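Local coordinates for protein exocyst complex component EXO70 (Saccharomyces cerevisiae, PDB 2B1E) that acts in the secretory pathway as a subunit of the exocyst, the complex that tethers secretory vesicles to sites of exocytosis, and contributes to exocyst assembly, at residues G189-E194 and K258-K263. Sequence-based numbering, arbitrary orientation.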
ATOM      1  N   GLY A 189     -21.347   7.300  -2.732  1.00 22.60           N
ATOM      2  CA  GLY A 189     -22.436   8.056  -3.325  1.00 22.22           C
ATOM      3  C   GLY A 189     -23.648   8.061  -2.401  1.00 21.85           C
ATOM      4  O   GLY A 189     -24.323   9.078  -2.256  1.00 23.18           O
ATOM      5  N   PHE A 190     -23.934   6.925  -1.772  1.00 22.62           N
ATOM      6  CA  PHE A 190     -25.061   6.853  -0.852  1.00 21.72           C
ATOM      7  C   PHE A 190     -24.817   7.684   0.409  1.00 21.36           C
ATOM      8  O   PHE A 190     -25.735   8.318   0.928  1.00 19.93           O
ATOM      9  CB  PHE A 190     -25.362   5.400  -0.476  1.00 21.99           C
ATOM     10  CG  PHE A 190     -26.157   4.661  -1.518  1.00 23.14           C
ATOM     11  CD1 PHE A 190     -27.420   5.113  -1.893  1.00 22.07           C
ATOM     12  CD2 PHE A 190     -25.642   3.522  -2.133  1.00 23.69           C
ATOM     13  CE1 PHE A 190     -28.162   4.446  -2.867  1.00 23.25           C
ATOM     14  CE2 PHE A 190     -26.380   2.842  -3.113  1.00 25.21           C
ATOM     15  CZ  PHE A 190     -27.641   3.307  -3.479  1.00 24.48           C
ATOM     16  N   ILE A 191     -23.582   7.688   0.901  1.00 19.66           N
ATOM     17  CA  ILE A 191     -23.263   8.466   2.093  1.00 19.46           C
ATOM     18  C   ILE A 191     -23.456   9.944   1.781  1.00 18.62           C
ATOM     19  O   ILE A 191     -24.065  10.685   2.557  1.00 20.22           O
ATOM     20  CB  ILE A 191     -21.797   8.225   2.548  1.00 18.87           C
ATOM     21  CG1 ILE A 191     -21.687   6.862   3.244  1.00 16.37           C
ATOM     22  CG2 ILE A 191     -21.334   9.364   3.475  1.00 17.31           C
ATOM     23  CD1 ILE A 191     -20.247   6.402   3.487  1.00 16.20           C
ATOM     24  N   ALA A 192     -22.949  10.353   0.623  1.00 18.46           N
ATOM     25  CA  ALA A 192     -23.040  11.729   0.169  1.00 19.51           C
ATOM     26  C   ALA A 192     -24.484  12.177  -0.085  1.00 19.81           C
ATOM     27  O   ALA A 192     -24.859  13.307   0.254  1.00 17.98           O
ATOM     28  CB  ALA A 192     -22.212  11.897  -1.094  1.00 21.50           C
ATOM     29  N   ASN A 193     -25.285  11.290  -0.672  1.00 17.82           N
ATOM     30  CA  ASN A 193     -26.681  11.587  -0.981  1.00 19.45           C
ATOM     31  C   ASN A 193     -27.603  11.560   0.243  1.00 17.81           C
ATOM     32  O   ASN A 193     -28.611  12.266   0.265  1.00 14.20           O
ATOM     33  CB  ASN A 193     -27.201  10.618  -2.051  1.00 21.96           C
ATOM     34  CG  ASN A 193     -26.505  10.800  -3.398  1.00 25.80           C
ATOM     35  OD1 ASN A 193     -26.608   9.949  -4.284  1.00 27.79           O
ATOM     36  ND2 ASN A 193     -25.800  11.916  -3.558  1.00 24.74           N
ATOM     37  N   GLU A 194     -27.290  10.734   1.244  1.00 16.60           N
ATOM     38  CA  GLU A 194     -28.120  10.709   2.448  1.00 17.56           C
ATOM     39  C   GLU A 194     -27.873  12.010   3.200  1.00 16.63           C
ATOM     40  O   GLU A 194     -28.769  12.547   3.841  1.00 17.23           O
ATOM     41  CB  GLU A 194     -27.780   9.525   3.362  1.00 18.47           C
ATOM     42  CG  GLU A 194     -28.500   8.205   3.037  1.00 22.52           C
ATOM     43  CD  GLU A 194     -29.948   8.396   2.604  1.00 22.23           C
ATOM     44  OE1 GLU A 194     -30.162   8.740   1.425  1.00 22.03           O
ATOM     45  OE2 GLU A 194     -30.868   8.210   3.436  1.00 21.60           O
ATOM     46  N   LYS A 258     -12.943   9.375   5.269  1.00 30.86           N
ATOM     47  CA  LYS A 258     -12.934  10.799   4.971  1.00 32.57           C
ATOM     48  C   LYS A 258     -14.331  11.309   4.609  1.00 32.72           C
ATOM     49  O   LYS A 258     -14.647  12.478   4.834  1.00 31.60           O
ATOM     50  CB  LYS A 258     -11.945  11.116   3.845  1.00 34.95           C
ATOM     51  CG  LYS A 258     -12.393  10.697   2.460  1.00 38.55           C
ATOM     52  CD  LYS A 258     -12.297  11.860   1.476  1.00 40.37           C
ATOM     53  CE  LYS A 258     -10.871  12.370   1.338  1.00 42.39           C
ATOM     54  NZ  LYS A 258     -10.778  13.475   0.337  1.00 44.24           N
ATOM     55  N   SER A 259     -15.170  10.433   4.062  1.00 32.04           N
ATOM     56  CA  SER A 259     -16.526  10.825   3.686  1.00 31.01           C
ATOM     57  C   SER A 259     -17.380  10.937   4.938  1.00 31.76           C
ATOM     58  O   SER A 259     -18.411  11.612   4.948  1.00 33.55           O
ATOM     59  CB  SER A 259     -17.145   9.788   2.750  1.00 29.40           C
ATOM     60  OG  SER A 259     -17.525   8.631   3.471  1.00 25.11           O
ATOM     61  N   LEU A 260     -16.946  10.260   5.994  1.00 32.35           N
ATOM     62  CA  LEU A 260     -17.658  10.272   7.260  1.00 33.50           C
ATOM     63  C   LEU A 260     -17.029  11.255   8.231  1.00 36.92           C
ATOM     64  O   LEU A 260     -17.377  11.277   9.414  1.00 38.56           O
ATOM     65  CB  LEU A 260     -17.656   8.870   7.872  1.00 30.67           C
ATOM     66  CG  LEU A 260     -18.383   7.801   7.049  1.00 27.55           C
ATOM     67  CD1 LEU A 260     -18.151   6.422   7.647  1.00 27.99           C
ATOM     68  CD2 LEU A 260     -19.861   8.132   7.002  1.00 25.85           C
ATOM     69  N   ARG A 261     -16.101  12.071   7.736  1.00 39.51           N
ATOM     70  CA  ARG A 261     -15.441  13.049   8.588  1.00 42.32           C
ATOM     71  C   ARG A 261     -16.426  14.145   8.971  1.00 43.18           C
ATOM     72  O   ARG A 261     -17.125  14.700   8.120  1.00 43.79           O
ATOM     73  CB  ARG A 261     -14.229  13.666   7.879  1.00 44.31           C
ATOM     74  CG  ARG A 261     -14.554  14.731   6.842  1.00 47.39           C
ATOM     75  CD  ARG A 261     -13.331  15.593   6.557  1.00 49.91           C
ATOM     76  NE  ARG A 261     -13.618  16.703   5.649  1.00 52.27           N
ATOM     77  CZ  ARG A 261     -12.748  17.664   5.344  1.00 52.83           C
ATOM     78  NH1 ARG A 261     -11.533  17.654   5.875  1.00 53.93           N
ATOM     79  NH2 ARG A 261     -13.092  18.635   4.505  1.00 52.94           N
ATOM     80  N   GLY A 262     -16.485  14.453  10.261  1.00 44.05           N
ATOM     81  CA  GLY A 262     -17.396  15.483  10.719  1.00 45.55           C
ATOM     82  C   GLY A 262     -18.831  14.996  10.714  1.00 46.07           C
ATOM     83  O   GLY A 262     -19.759  15.773  10.494  1.00 46.23           O
ATOM     84  N   LYS A 263     -19.012  13.703  10.957  1.00 46.03           N
ATOM     85  CA  LYS A 263     -20.344  13.118  10.985  1.00 46.43           C
ATOM     86  C   LYS A 263     -20.517  12.209  12.193  1.00 46.87           C
ATOM     87  O   LYS A 263     -19.654  11.385  12.494  1.00 47.56           O
ATOM     88  CB  LYS A 263     -20.599  12.324   9.703  1.00 45.99           C
ATOM     89  CG  LYS A 263     -20.596  13.169   8.440  1.00 45.92           C
ATOM     90  CD  LYS A 263     -21.724  14.192   8.460  1.00 45.33           C
ATOM     91  CE  LYS A 263     -21.683  15.082   7.229  1.00 45.87           C
ATOM     92  NZ  LYS A 263     -20.420  15.867   7.134  1.00 42.12           N
TER
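Ile191 overlaps both Ser259 and Leu260 with its two branches, a small example of how one aliphatic side chain can join a helix to the end of another. Its CD1 lies 3.5 Å from Ser259 OG and 3.9 Å from Leu260 CD2. The second branch follows close behind, with Ile191 CG2 3.9 Å from Ser259 OG and 4.0 Å from Leu260 CD2. This fork depends on rotation about the CA-CB bond: CG2 stands anti to the backbone N and CG1 anti to the carbonyl carbon (chi1 -76°), which turns both methyls to the same neighbours. The Ile191 and Leu260 side chains cross at about a right angle. An alanine in place of Ile191 would probably deprive Leu260 CD2 of its apolar partner on helix 180-201 and open a gap beside Ser259. The contact links the middle of helix 180-201 to the point where helix 245-259 ends, Leu260 being the first residue to leave helical geometry and the start of a type II turn to Lys263. On another face of helix 180-201, Phe190 packs on helix 136-155, within the elongated stack of helices that forms EXO70. Although Ser259 OG faces methyls, it is hydrogen-bonded to Val256 O in its own helix; the junction with Ile191 therefore rests on van der Waals packing, with the hydroxyl's polarity met locally.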